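Local coordinates for UPF0249 protein EF_3048 (Enterococcus faecalis, PDB 2I5I), which probably catalyses the magnesium-dependent removal of acetyl groups from acetylated carbohydrates, a step in the breakdown of oligosaccharides, at residues Ala19-Gln22 with Gly23-Ala27; Glu109-Ala112 with Gln113-Phe117; Leu145-Ala148 with Arg149-Leu153; Leu195-Leu198 with Asp199-Val202; Ser226-Cys229 with Met230-Ile233. All blocks are in the same frame, centred on the assembly; numbering follows the deposited sequence.

Interaction 1. Residues Ala19-Gln22 with Gly23-Ala27; sequences AVTQ and GIIEA
V20 and I24 meet through branches set by their torsions: V20 carries CG1 anti to its backbone N (chi1 170°), whereas I24 places CG1 beside its own N (chi1 -70°) and then extends CD1 back along the chain. These residues lie one turn apart on helix 18-29, the first long helix of this parallel alpha/beta fold of the YdjC family. The two methyls touch at 3.7 Å between V20 CG1 and I24 CD1, the side chains crossing obliquely. Branched aliphatic residues suit this buried face, where F14 lies against I24 and A216 against V20. V20 also touches the cluster of D13, H64 and H130, which may form a vacant metal site, although its side chain stays about 10 Å from that of H130, a predicted magnesium ligand.

A second pair lies farther round the helix. Q22 bends at chi2 (-62°), so that its amide runs beside I25 and points the same way, with NE2 4.0 Å from I25 CD1. The isoleucine methyl thus lies against the amide end of Q22, whose NE2 hydrogen-bonds to S51 OG on helix 45-55. Q22 also packs on Q22 of the second subunit. T21, a small polar residue, turns OG1 back to bond G15 N, tying the helix to the segment before it.

Four backbone bonds in succession hold the turns, beginning with G23 N to A19 O at 2.9 Å. At I25 the carbonyl of T21 does double duty: it accepts I25 N at 3.0 Å, and I25 CG1 rests 3.4 Å from the same T21 O.

Interaction 2. Residues Glu109-Ala112 with Gln113-Phe117; sequences EWDA and QIISF
E109 and Q113, one turn apart on helix 103-117, set their flat ends at a steep angle, the carboxylate and amide planes lying 62° apart. Even so, the bond between them is nearly straight: Q113 NE2 gives a hydrogen to E109 OE2 at 2.8 Å, with an N-H...O angle of 173°. The acceptor lies in the amide plane, while E109 uses the anti lone pair of OE2, the one turned away from OE1. Glutamate reaches this position by bending at chi2; glutamine stays extended beyond CG.

The same amide is also turned steeply against the indole of W110, and approaches it at an edge, near the ring plane, with NE2 3.7 Å from W110 CD1. Two neighbours therefore limit how the amide can rotate. A third restraint comes from Q113 OE1, which accepts from T66 N, and both carboxylate oxygens of E109 accept backbone N-H groups, from I75 and L76. Acidic and amide side chains suit this buried place because each polar end is matched.

Further along, A112 O is gripped twice by S116. S116 N approaches it at 2.9 Å and S116 OG at 2.8 Å, from opposite faces of the carbonyl plane, the hydroxyl standing above that plane.

A serine folded back onto the carbonyl one turn earlier is a familiar way of burying a hydroxyl within a helix. The Q113 side chain lies about 7 Å from that of H130, a predicted magnesium ligand, beside the probable active site.

Interaction 3. Residues Leu145-Ala148 with Arg149-Leu153; sequences LALA and RKYQL
A148 O and L153 N close the end of helix 138-151 with a backbone bond of 2.9 Å. The donor lies in the carbonyl plane on a lone pair, and Q152, with positive phi (62°), is the C-prime residue of a Schellman motif. The companion bond, Q152 N to R149 O at 3.3 Å, is weak. Q152 adds a second bond through its side chain: NE2 reaches R149 O at 2.7 Å, again on a lone pair and in the amide's own plane. Glutamine suits the site because its amide can fold back onto the last turn.

The apolar contacts gather at L147, which points the same way as Y151 and K150 and lies alongside both, with CD2 4.0 Å from Y151 CE2 and 4.1 Å from K150 CD.

Two flat groups make contacts of their own. The tyrosine ring turns its edge to L147 O, which lies near the ring plane. One turn before R149 on the same side, L145 CB covers one face of the R149 guanidinium, 3.6 Å from NH1.

Polar ends find partners beyond the helix: R149 NE forms a salt bridge with D173, K150 NZ one with D111 and another with E207 of the third subunit, and Y151 OH hydrogen-bonds to D111.

Side chains thus pack along the helix and pass their polar ends to neighbours. At its last turn A148 O is met by L153 N and R149 O by Q152 NE2, while the cation and hydroxyl at D111 would probably favour its ionised form.

Interaction 4. Residues Leu195-Leu198 with Asp199-Val202; sequences LQLL and DMVV
M200, present as selenomethionine, leans back over the preceding turn towards L197. Its CB rests 3.4 Å from L197 O and slightly farther from Q196 O. CG, placed beside the backbone N (chi1 -79°), lies 3.5 Å from Q196 O. The chain then runs extended, bringing SE across L197 to touch CD2 at 4.0 Å, before the tip leads away from the first turn. A long, flexible, unbranched residue suits this exposed position, where it can lie over the leucine's methyl.

L197 belongs to the inward side of helix 191-203, which links strands 179-181 and 208-213 in a beta-alpha-beta unit. It packs on L181 and I211 of those strands, and V201, one turn on, joins it against L181 and F209. The beta-branched V201 sits close to the helix, its CG2 3.5 Å from L197 O. L198 faces A247 and I248 of helix 242-250.

Farther round the helix D199 N bonds to L195 O at 2.8 Å. The D199 carboxylate folds over the same carbonyl, with OD2 3.4 Å from L195 O. Both are acceptors, an approach that by itself should cost some energy; D199 OD1, however, forms a salt bridge with R251.

Between the two turns, therefore, cohesion comes from backbone N-H...O bonds and the touch of L197 CD2 on M200 SE, where the natural protein would carry sulfur, while the arginine probably offsets the negative charge held beside L195 O.

Interaction 5. Residues Ser226-Cys229 with Met230-Ile233; sequences SGYC and MPRI
Y228 lies in an irregular loop, and at C229 (psi -78°) the chain turns into helix 231-239, C229 O accepting R232 N at 3.0 Å. R232 then doubles back over this turn. With CG beside its backbone N and the chain extended as far as NE, its guanidinium comes edge-on to Y228 O. The NE bond is strong and nearly straight, 2.9 Å to Y228 O at 170°, and the oxygen lies in the guanidinium plane. NH2 adds a weak bond of 3.3 Å to the same Y228 O, so one carbonyl meets two adjacent donors of the arginine. Arginine suits this place because one side of its head can hold a loop carbonyl while NH1 forms a salt bridge with D13 OD2.

Through D13 the turn is tied to the putative metal site. D13, together with H64 and H130, may form the metal site expected of this deacetylase family, and R232 would then be a second-shell residue positioning D13. The S226 side chain stands about 6 Å from that of H130.

The Y228 ring is inclined 47° to the guanidinium and sits beside the stem of R232, with CD2 3.9 Å from NE. P231 meets the ring obliquely: its CB and CG both lie 3.5 Å from Y228 CE1. The rigid, wholly apolar side of proline fits against the aromatic carbons. Beyond it Y228 OH bonds to E235 of the same helix and to D186 N, while selenomethionine M230 packs on Q223 of the second subunit.

How the interactions relate
Interactions 2 and 3 touch directly, their centres 12 Å apart. Besides the polar link at D111, W110 CB packs on L147 CD1 at 3.5 Å, so two neighbouring helices meet there, and both contacts reach the third subunit. Interactions 1 and 5 form another neighbourhood: centres 13 Å apart, nearest atoms about 5 Å, both against the second subunit. Three contacts lie near the probable metal site, the side chains of S226, Q113 and V20 being about 6, 7 and 10 Å from that of H130. Interaction 4 stands apart, its centre 24 Å from interaction 5 and 35 Å from interaction 2, across the chain's centre from the latter.

Interaction 1. Residues Ala19-Gln22 with Gly23-Ala27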
loop_
_atom_site.group_PDB
_atom_site.type_symbol
_atom_site.label_atom_id
_atom_site.label_comp_id
_atom_site.label_asym_id
_atom_site.label_seq_id
_atom_site.Cartn_x
_atom_site.Cartn_y
_atom_site.Cartn_z
ATOM N N ALA A 19 -0.005 21.970 -2.849
ATOM C CA ALA A 19 0.048 22.371 -1.464
ATOM C C ALA A 19 -1.325 22.578 -0.820
ATOM O O ALA A 19 -1.483 22.381 0.376
ATOM C CB ALA A 19 0.821 23.682 -1.293
ATOM N N VAL A 20 -2.304 22.994 -1.621
ATOM C CA VAL A 20 -3.665 23.063 -1.098
ATOM C C VAL A 20 -4.073 21.637 -0.720
ATOM O O VAL A 20 -4.466 21.424 0.418
ATOM C CB VAL A 20 -4.653 23.680 -2.095
ATOM C CG1 VAL A 20 -6.080 23.494 -1.573
ATOM C CG2 VAL A 20 -4.373 25.155 -2.325
ATOM N N THR A 21 -3.942 20.685 -1.635
ATOM C CA THR A 21 -4.284 19.283 -1.382
ATOM C C THR A 21 -3.631 18.783 -0.099
ATOM O O THR A 21 -4.228 18.143 0.768
ATOM C CB THR A 21 -3.883 18.420 -2.574
ATOM O OG1 THR A 21 -4.758 18.780 -3.686
ATOM C CG2 THR A 21 -4.045 16.926 -2.345
ATOM N N GLN A 22 -2.335 19.080 0.084
ATOM C CA GLN A 22 -1.710 18.525 1.301
ATOM C C GLN A 22 -2.109 19.288 2.559
ATOM O O GLN A 22 -2.182 18.737 3.657
ATOM C CB GLN A 22 -0.191 18.498 1.149
ATOM C CG GLN A 22 0.320 17.569 0.056
ATOM C CD GLN A 22 -0.053 16.123 0.319
ATOM O OE1 GLN A 22 -0.001 15.662 1.450
ATOM N NE2 GLN A 22 -0.393 15.346 -0.708
ATOM N N GLY A 23 -2.400 20.579 2.434
ATOM C CA GLY A 23 -2.928 21.314 3.570
ATOM C C GLY A 23 -4.287 20.786 3.999
ATOM O O GLY A 23 -4.551 20.667 5.190
ATOM N N ILE A 24 -5.140 20.457 3.024
ATOM C CA ILE A 24 -6.415 19.835 3.403
ATOM C C ILE A 24 -6.218 18.496 4.077
ATOM O O ILE A 24 -6.825 18.194 5.106
ATOM C CB ILE A 24 -7.320 19.696 2.166
ATOM C CG1 ILE A 24 -7.814 21.070 1.687
ATOM C CG2 ILE A 24 -8.498 18.789 2.422
ATOM C CD1 ILE A 24 -8.294 21.094 0.262
ATOM N N ILE A 25 -5.335 17.646 3.526
ATOM C CA ILE A 25 -5.098 16.349 4.162
ATOM C C ILE A 25 -4.637 16.513 5.597
ATOM O O ILE A 25 -5.070 15.757 6.471
ATOM C CB ILE A 25 -4.113 15.525 3.303
ATOM C CG1 ILE A 25 -4.747 15.035 2.007
ATOM C CG2 ILE A 25 -3.524 14.359 4.095
ATOM C CD1 ILE A 25 -3.859 14.352 0.984
ATOM N N GLU A 26 -3.786 17.494 5.881
ATOM C CA GLU A 26 -3.328 17.771 7.242
ATOM C C GLU A 26 -4.461 18.115 8.208
ATOM O O GLU A 26 -4.563 17.650 9.331
ATOM C CB GLU A 26 -2.322 18.923 7.175
ATOM C CG GLU A 26 -1.680 19.270 8.500
ATOM C CD GLU A 26 -0.719 18.252 9.076
ATOM O OE1 GLU A 26 -0.304 17.298 8.383
ATOM O OE2 GLU A 26 -0.364 18.413 10.274
ATOM N N ALA A 27 -5.309 19.014 7.717
ATOM C CA ALA A 27 -6.460 19.503 8.461
ATOM C C ALA A 27 -7.440 18.382 8.764
ATOM O O ALA A 27 -8.141 18.422 9.771
ATOM C CB ALA A 27 -7.109 20.616 7.627
#

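Interaction 2. Residues Glu109-Ala112 with Gln113-Phe117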
loop_
_atom_site.group_PDB
_atom_site.type_symbol
_atom_site.label_atom_id
_atom_site.label_comp_id
_atom_site.label_asym_id
_atom_site.label_seq_id
_atom_site.Cartn_x
_atom_site.Cartn_y
_atom_site.Cartn_z
ATOM N N GLU A 109 -21.577 21.391 -19.215
ATOM C CA GLU A 109 -20.228 21.489 -18.643
ATOM C C GLU A 109 -20.187 20.877 -17.248
ATOM O O GLU A 109 -19.260 20.121 -16.920
ATOM C CB GLU A 109 -19.765 22.949 -18.625
ATOM C CG GLU A 109 -18.498 23.180 -17.809
ATOM C CD GLU A 109 -17.278 22.461 -18.337
ATOM O OE1 GLU A 109 -17.254 22.106 -19.533
ATOM O OE2 GLU A 109 -16.305 22.289 -17.560
ATOM N N TRP A 110 -21.174 21.185 -16.402
ATOM C CA TRP A 110 -21.139 20.599 -15.051
ATOM C C TRP A 110 -21.310 19.095 -15.107
ATOM O O TRP A 110 -20.696 18.328 -14.353
ATOM C CB TRP A 110 -22.180 21.304 -14.179
ATOM C CG TRP A 110 -21.716 22.641 -13.676
ATOM C CD1 TRP A 110 -20.501 23.249 -13.844
ATOM C CD2 TRP A 110 -22.507 23.545 -12.892
ATOM N NE1 TRP A 110 -20.504 24.472 -13.210
ATOM C CE2 TRP A 110 -21.720 24.686 -12.617
ATOM C CE3 TRP A 110 -23.809 23.495 -12.402
ATOM C CZ2 TRP A 110 -22.219 25.752 -11.869
ATOM C CZ3 TRP A 110 -24.296 24.560 -11.661
ATOM C CH2 TRP A 110 -23.512 25.684 -11.395
ATOM N N ASP A 111 -22.148 18.611 -16.032
ATOM C CA ASP A 111 -22.285 17.171 -16.215
ATOM C C ASP A 111 -20.920 16.590 -16.579
ATOM O O ASP A 111 -20.473 15.567 -16.060
ATOM C CB ASP A 111 -23.321 16.904 -17.295
ATOM C CG ASP A 111 -23.500 15.457 -17.700
ATOM O OD1 ASP A 111 -24.065 14.660 -16.908
ATOM O OD2 ASP A 111 -23.088 15.101 -18.819
ATOM N N ALA A 112 -20.229 17.247 -17.491
ATOM C CA ALA A 112 -18.876 16.864 -17.882
ATOM C C ALA A 112 -17.927 16.871 -16.684
ATOM O O ALA A 112 -17.052 16.010 -16.576
ATOM C CB ALA A 112 -18.392 17.823 -18.955
ATOM N N GLN A 113 -18.093 17.833 -15.777
ATOM C CA GLN A 113 -17.205 17.912 -14.618
ATOM C C GLN A 113 -17.429 16.743 -13.685
ATOM O O GLN A 113 -16.549 16.238 -12.994
ATOM C CB GLN A 113 -17.401 19.240 -13.873
ATOM C CG GLN A 113 -16.665 20.374 -14.598
ATOM C CD GLN A 113 -16.937 21.741 -14.002
ATOM O OE1 GLN A 113 -17.124 21.944 -12.797
ATOM N NE2 GLN A 113 -16.953 22.760 -14.861
ATOM N N ILE A 114 -18.674 16.274 -13.659
ATOM C CA ILE A 114 -18.989 15.158 -12.764
ATOM C C ILE A 114 -18.415 13.887 -13.345
ATOM O O ILE A 114 -17.810 13.093 -12.629
ATOM C CB ILE A 114 -20.505 15.032 -12.529
ATOM C CG1 ILE A 114 -21.041 16.176 -11.675
ATOM C CG2 ILE A 114 -20.845 13.668 -11.958
ATOM C CD1 ILE A 114 -22.555 16.293 -11.665
ATOM N N ILE A 115 -18.590 13.707 -14.655
ATOM C CA ILE A 115 -18.011 12.530 -15.311
ATOM C C ILE A 115 -16.489 12.514 -15.176
ATOM O O ILE A 115 -15.888 11.461 -14.983
ATOM C CB ILE A 115 -18.415 12.489 -16.784
ATOM C CG1 ILE A 115 -19.906 12.081 -16.901
ATOM C CG2 ILE A 115 -17.548 11.609 -17.631
ATOM C CD1 ILE A 115 -20.654 13.210 -17.552
ATOM N N SER A 116 -15.894 13.693 -15.249
ATOM C CA SER A 116 -14.457 13.857 -15.118
ATOM C C SER A 116 -14.010 13.448 -13.708
ATOM O O SER A 116 -13.007 12.754 -13.615
ATOM C CB SER A 116 -14.014 15.272 -15.433
ATOM O OG SER A 116 -14.299 15.582 -16.785
ATOM N N PHE A 117 -14.728 13.866 -12.677
ATOM C CA PHE A 117 -14.430 13.400 -11.330
ATOM C C PHE A 117 -14.337 11.877 -11.316
ATOM O O PHE A 117 -13.425 11.314 -10.695
ATOM C CB PHE A 117 -15.498 13.852 -10.337
ATOM C CG PHE A 117 -15.286 13.518 -8.875
ATOM C CD1 PHE A 117 -15.509 12.296 -8.291
ATOM C CD2 PHE A 117 -14.806 14.527 -8.042
ATOM C CE1 PHE A 117 -15.256 12.006 -6.963
ATOM C CE2 PHE A 117 -14.554 14.281 -6.706
ATOM C CZ PHE A 117 -14.771 13.032 -6.163
#

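Interaction 3. Residues Leu145-Ala148 with Arg149-Leu153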
loop_
_atom_site.group_PDB
_atom_site.type_symbol
_atom_site.label_atom_id
_atom_site.label_comp_id
_atom_site.label_asym_id
_atom_site.label_seq_id
_atom_site.Cartn_x
_atom_site.Cartn_y
_atom_site.Cartn_z
ATOM N N LEU A 145 -29.420 21.400 -9.107
ATOM C CA LEU A 145 -30.382 20.439 -8.575
ATOM C C LEU A 145 -30.730 19.382 -9.599
ATOM O O LEU A 145 -30.898 18.192 -9.298
ATOM C CB LEU A 145 -31.665 21.138 -8.098
ATOM C CG LEU A 145 -31.448 21.968 -6.815
ATOM C CD1 LEU A 145 -32.451 23.110 -6.762
ATOM C CD2 LEU A 145 -31.501 21.085 -5.589
ATOM N N ALA A 146 -30.810 19.796 -10.872
ATOM C CA ALA A 146 -31.083 18.837 -11.933
ATOM C C ALA A 146 -29.971 17.786 -12.002
ATOM O O ALA A 146 -30.260 16.603 -12.174
ATOM C CB ALA A 146 -31.263 19.526 -13.274
ATOM N N LEU A 147 -28.706 18.192 -11.857
ATOM C CA LEU A 147 -27.621 17.185 -11.904
ATOM C C LEU A 147 -27.564 16.366 -10.621
ATOM O O LEU A 147 -27.180 15.183 -10.600
ATOM C CB LEU A 147 -26.322 17.920 -12.234
ATOM C CG LEU A 147 -26.210 18.415 -13.689
ATOM C CD1 LEU A 147 -25.252 19.585 -13.821
ATOM C CD2 LEU A 147 -25.826 17.254 -14.577
ATOM N N ALA A 148 -27.970 16.936 -9.503
ATOM C CA ALA A 148 -28.075 16.236 -8.229
ATOM C C ALA A 148 -29.065 15.076 -8.371
ATOM O O ALA A 148 -28.820 13.965 -7.898
ATOM C CB ALA A 148 -28.502 17.141 -7.091
ATOM N N ARG A 149 -30.189 15.387 -9.048
ATOM C CA ARG A 149 -31.211 14.338 -9.218
ATOM C C ARG A 149 -30.709 13.276 -10.186
ATOM O O ARG A 149 -30.913 12.089 -9.944
ATOM C CB ARG A 149 -32.556 14.933 -9.659
ATOM C CG ARG A 149 -33.031 16.060 -8.773
ATOM C CD ARG A 149 -34.286 16.775 -9.251
ATOM N NE ARG A 149 -34.806 17.548 -8.128
ATOM C CZ ARG A 149 -35.055 18.829 -8.007
ATOM N NH1 ARG A 149 -34.855 19.684 -9.003
ATOM N NH2 ARG A 149 -35.522 19.279 -6.849
ATOM N N LYS A 150 -30.034 13.690 -11.246
ATOM C CA LYS A 150 -29.537 12.830 -12.306
ATOM C C LYS A 150 -28.488 11.859 -11.762
ATOM O O LYS A 150 -28.489 10.692 -12.166
ATOM C CB LYS A 150 -28.945 13.634 -13.456
ATOM C CG LYS A 150 -28.313 12.782 -14.540
ATOM C CD LYS A 150 -27.422 13.630 -15.440
ATOM C CE LYS A 150 -26.947 12.852 -16.652
ATOM N NZ LYS A 150 -26.700 13.743 -17.825
ATOM N N TYR A 151 -27.645 12.378 -10.865
ATOM C CA TYR A 151 -26.621 11.482 -10.324
ATOM C C TYR A 151 -26.967 11.032 -8.920
ATOM O O TYR A 151 -26.248 10.222 -8.334
ATOM C CB TYR A 151 -25.236 12.161 -10.374
ATOM C CG TYR A 151 -24.738 12.286 -11.790
ATOM C CD1 TYR A 151 -24.066 11.224 -12.391
ATOM C CD2 TYR A 151 -24.916 13.428 -12.543
ATOM C CE1 TYR A 151 -23.602 11.318 -13.691
ATOM C CE2 TYR A 151 -24.463 13.536 -13.832
ATOM C CZ TYR A 151 -23.797 12.475 -14.410
ATOM O OH TYR A 151 -23.350 12.604 -15.704
ATOM N N GLN A 152 -28.084 11.526 -8.373
ATOM C CA GLN A 152 -28.525 11.036 -7.074
ATOM C C GLN A 152 -27.492 11.323 -5.991
ATOM O O GLN A 152 -27.050 10.427 -5.286
ATOM C CB GLN A 152 -28.825 9.536 -7.103
ATOM C CG GLN A 152 -30.142 9.182 -7.762
ATOM C CD GLN A 152 -31.346 9.842 -7.112
ATOM O OE1 GLN A 152 -31.783 9.454 -6.028
ATOM N NE2 GLN A 152 -31.854 10.868 -7.784
ATOM N N LEU A 153 -27.138 12.587 -5.912
ATOM C CA LEU A 153 -26.193 13.119 -4.948
ATOM C C LEU A 153 -26.791 14.284 -4.178
ATOM O O LEU A 153 -27.502 15.079 -4.803
ATOM C CB LEU A 153 -24.946 13.653 -5.667
ATOM C CG LEU A 153 -24.185 12.579 -6.447
ATOM C CD1 LEU A 153 -23.198 13.242 -7.393
ATOM C CD2 LEU A 153 -23.512 11.613 -5.484
#

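Interaction 4. Residues Leu195-Leu198 with Asp199-Val202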
loop_
_atom_site.group_PDB
_atom_site.type_symbol
_atom_site.label_atom_id
_atom_site.label_comp_id
_atom_site.label_asym_id
_atom_site.label_seq_id
_atom_site.Cartn_x
_atom_site.Cartn_y
_atom_site.Cartn_z
ATOM N N LEU A 195 -15.964 28.867 17.590
ATOM C CA LEU A 195 -16.765 28.561 18.771
ATOM C C LEU A 195 -18.182 29.109 18.561
ATOM O O LEU A 195 -19.154 28.422 18.846
ATOM C CB LEU A 195 -16.160 29.140 20.047
ATOM C CG LEU A 195 -14.711 28.750 20.361
ATOM C CD1 LEU A 195 -14.218 29.380 21.652
ATOM C CD2 LEU A 195 -14.559 27.241 20.455
ATOM N N GLN A 196 -18.218 30.322 18.046
ATOM C CA GLN A 196 -19.437 31.026 17.679
ATOM C C GLN A 196 -20.315 30.189 16.762
ATOM O O GLN A 196 -21.503 29.996 16.971
ATOM C CB GLN A 196 -19.119 32.326 16.947
ATOM C CG GLN A 196 -18.971 33.581 17.793
ATOM C CD GLN A 196 -18.327 34.687 16.958
ATOM O OE1 GLN A 196 -18.878 35.054 15.918
ATOM N NE2 GLN A 196 -17.175 35.186 17.396
ATOM N N LEU A 197 -19.692 29.680 15.697
ATOM C CA LEU A 197 -20.461 28.846 14.784
ATOM C C LEU A 197 -20.926 27.583 15.491
ATOM O O LEU A 197 -22.003 27.065 15.216
ATOM C CB LEU A 197 -19.623 28.497 13.559
ATOM C CG LEU A 197 -19.272 29.644 12.627
ATOM C CD1 LEU A 197 -18.307 29.178 11.542
ATOM C CD2 LEU A 197 -20.520 30.256 11.995
ATOM N N LEU A 198 -20.098 27.083 16.410
ATOM C CA LEU A 198 -20.497 25.837 17.078
ATOM C C LEU A 198 -21.703 26.112 17.972
ATOM O O LEU A 198 -22.669 25.358 18.040
ATOM C CB LEU A 198 -19.328 25.242 17.863
ATOM C CG LEU A 198 -18.132 24.738 17.052
ATOM C CD1 LEU A 198 -17.012 24.275 17.979
ATOM C CD2 LEU A 198 -18.562 23.622 16.113
ATOM N N ASP A 199 -21.660 27.228 18.686
ATOM C CA ASP A 199 -22.804 27.550 19.535
ATOM C C ASP A 199 -24.061 27.703 18.685
ATOM O O ASP A 199 -25.152 27.283 19.073
ATOM C CB ASP A 199 -22.520 28.828 20.316
ATOM C CG ASP A 199 -21.423 28.673 21.347
ATOM O OD1 ASP A 199 -21.278 27.553 21.877
ATOM O OD2 ASP A 199 -20.736 29.683 21.605
HETATM N N MSE A 200 -23.892 28.310 17.513
HETATM C CA MSE A 200 -25.012 28.460 16.580
HETATM C C MSE A 200 -25.569 27.064 16.313
HETATM O O MSE A 200 -26.778 26.841 16.362
HETATM C CB MSE A 200 -24.634 29.167 15.288
HETATM C CG MSE A 200 -24.529 30.687 15.354
HETATM SE SE MSE A 200 -23.940 31.400 13.793
HETATM C CE MSE A 200 -24.452 33.107 13.990
ATOM N N VAL A 201 -24.687 26.095 16.060
ATOM C CA VAL A 201 -25.237 24.766 15.762
ATOM C C VAL A 201 -26.006 24.217 16.949
ATOM O O VAL A 201 -27.054 23.590 16.843
ATOM C CB VAL A 201 -24.141 23.764 15.359
ATOM C CG1 VAL A 201 -24.697 22.348 15.320
ATOM C CG2 VAL A 201 -23.568 24.165 14.006
ATOM N N VAL A 202 -25.463 24.446 18.133
ATOM C CA VAL A 202 -26.077 23.849 19.312
ATOM C C VAL A 202 -27.427 24.496 19.594
ATOM O O VAL A 202 -28.325 23.894 20.178
ATOM C CB VAL A 202 -25.165 23.993 20.535
ATOM C CG1 VAL A 202 -25.963 23.859 21.819
ATOM C CG2 VAL A 202 -24.052 22.957 20.496
#

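Interaction 5. Residues Ser226-Cys229 with Met230-Ile233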
loop_
_atom_site.group_PDB
_atom_site.type_symbol
_atom_site.label_atom_id
_atom_site.label_comp_id
_atom_site.label_asym_id
_atom_site.label_seq_id
_atom_site.Cartn_x
_atom_site.Cartn_y
_atom_site.Cartn_z
ATOM N N SER A 226 -4.650 32.190 -6.609
ATOM C CA SER A 226 -5.682 32.741 -5.758
ATOM C C SER A 226 -5.302 33.941 -4.911
ATOM O O SER A 226 -4.321 33.937 -4.177
ATOM C CB SER A 226 -6.157 31.654 -4.762
ATOM O OG SER A 226 -7.535 31.925 -4.560
ATOM N N GLY A 227 -6.166 34.961 -4.985
ATOM C CA GLY A 227 -6.055 36.083 -4.082
ATOM C C GLY A 227 -6.280 35.727 -2.626
ATOM O O GLY A 227 -5.804 36.484 -1.788
ATOM N N TYR A 228 -6.957 34.622 -2.321
ATOM C CA TYR A 228 -7.080 34.130 -0.955
ATOM C C TYR A 228 -5.976 33.096 -0.718
ATOM O O TYR A 228 -6.132 31.919 -1.043
ATOM C CB TYR A 228 -8.441 33.495 -0.660
ATOM C CG TYR A 228 -8.731 33.251 0.808
ATOM C CD1 TYR A 228 -8.665 34.269 1.749
ATOM C CD2 TYR A 228 -9.082 31.998 1.298
ATOM C CE1 TYR A 228 -8.926 34.066 3.098
ATOM C CE2 TYR A 228 -9.349 31.775 2.635
ATOM C CZ TYR A 228 -9.276 32.809 3.541
ATOM O OH TYR A 228 -9.529 32.602 4.875
ATOM N N CYS A 229 -4.871 33.569 -0.169
ATOM C CA CYS A 229 -3.674 32.719 -0.104
ATOM C C CYS A 229 -3.169 32.538 1.311
ATOM O O CYS A 229 -3.411 31.521 1.963
ATOM C CB CYS A 229 -2.613 33.352 -1.011
ATOM S SG CYS A 229 -1.106 32.365 -1.181
HETATM N N MSE A 230 -2.462 33.531 1.869
HETATM C CA MSE A 230 -1.841 33.353 3.179
HETATM C C MSE A 230 -2.818 33.012 4.288
HETATM O O MSE A 230 -2.385 32.253 5.187
HETATM C CB MSE A 230 -1.030 34.603 3.527
HETATM C CG MSE A 230 0.231 34.871 2.738
HETATM SE SE MSE A 230 1.362 33.518 2.352
HETATM C CE MSE A 230 2.013 33.116 3.977
ATOM N N PRO A 231 -4.063 33.443 4.390
ATOM C CA PRO A 231 -4.883 33.008 5.535
ATOM C C PRO A 231 -5.174 31.505 5.569
ATOM O O PRO A 231 -5.516 30.946 6.614
ATOM C CB PRO A 231 -6.213 33.748 5.328
ATOM C CG PRO A 231 -5.837 34.926 4.476
ATOM C CD PRO A 231 -4.826 34.348 3.512
ATOM N N ARG A 232 -5.011 30.845 4.433
ATOM C CA ARG A 232 -5.344 29.416 4.405
ATOM C C ARG A 232 -4.446 28.633 5.355
ATOM O O ARG A 232 -4.844 27.601 5.900
ATOM C CB ARG A 232 -5.247 28.861 3.000
ATOM C CG ARG A 232 -6.044 29.542 1.905
ATOM C CD ARG A 232 -6.293 28.536 0.769
ATOM N NE ARG A 232 -6.922 29.218 -0.347
ATOM C CZ ARG A 232 -7.792 28.766 -1.216
ATOM N NH1 ARG A 232 -8.248 27.533 -1.209
ATOM N NH2 ARG A 232 -8.225 29.604 -2.152
ATOM N N ILE A 233 -3.209 29.111 5.605
ATOM C CA ILE A 233 -2.406 28.354 6.573
ATOM C C ILE A 233 -2.929 28.552 7.981
ATOM O O ILE A 233 -2.827 27.644 8.822
ATOM C CB ILE A 233 -0.912 28.715 6.482
ATOM C CG1 ILE A 233 -0.525 30.184 6.707
ATOM C CG2 ILE A 233 -0.336 28.257 5.143
ATOM C CD1 ILE A 233 0.979 30.316 6.960
#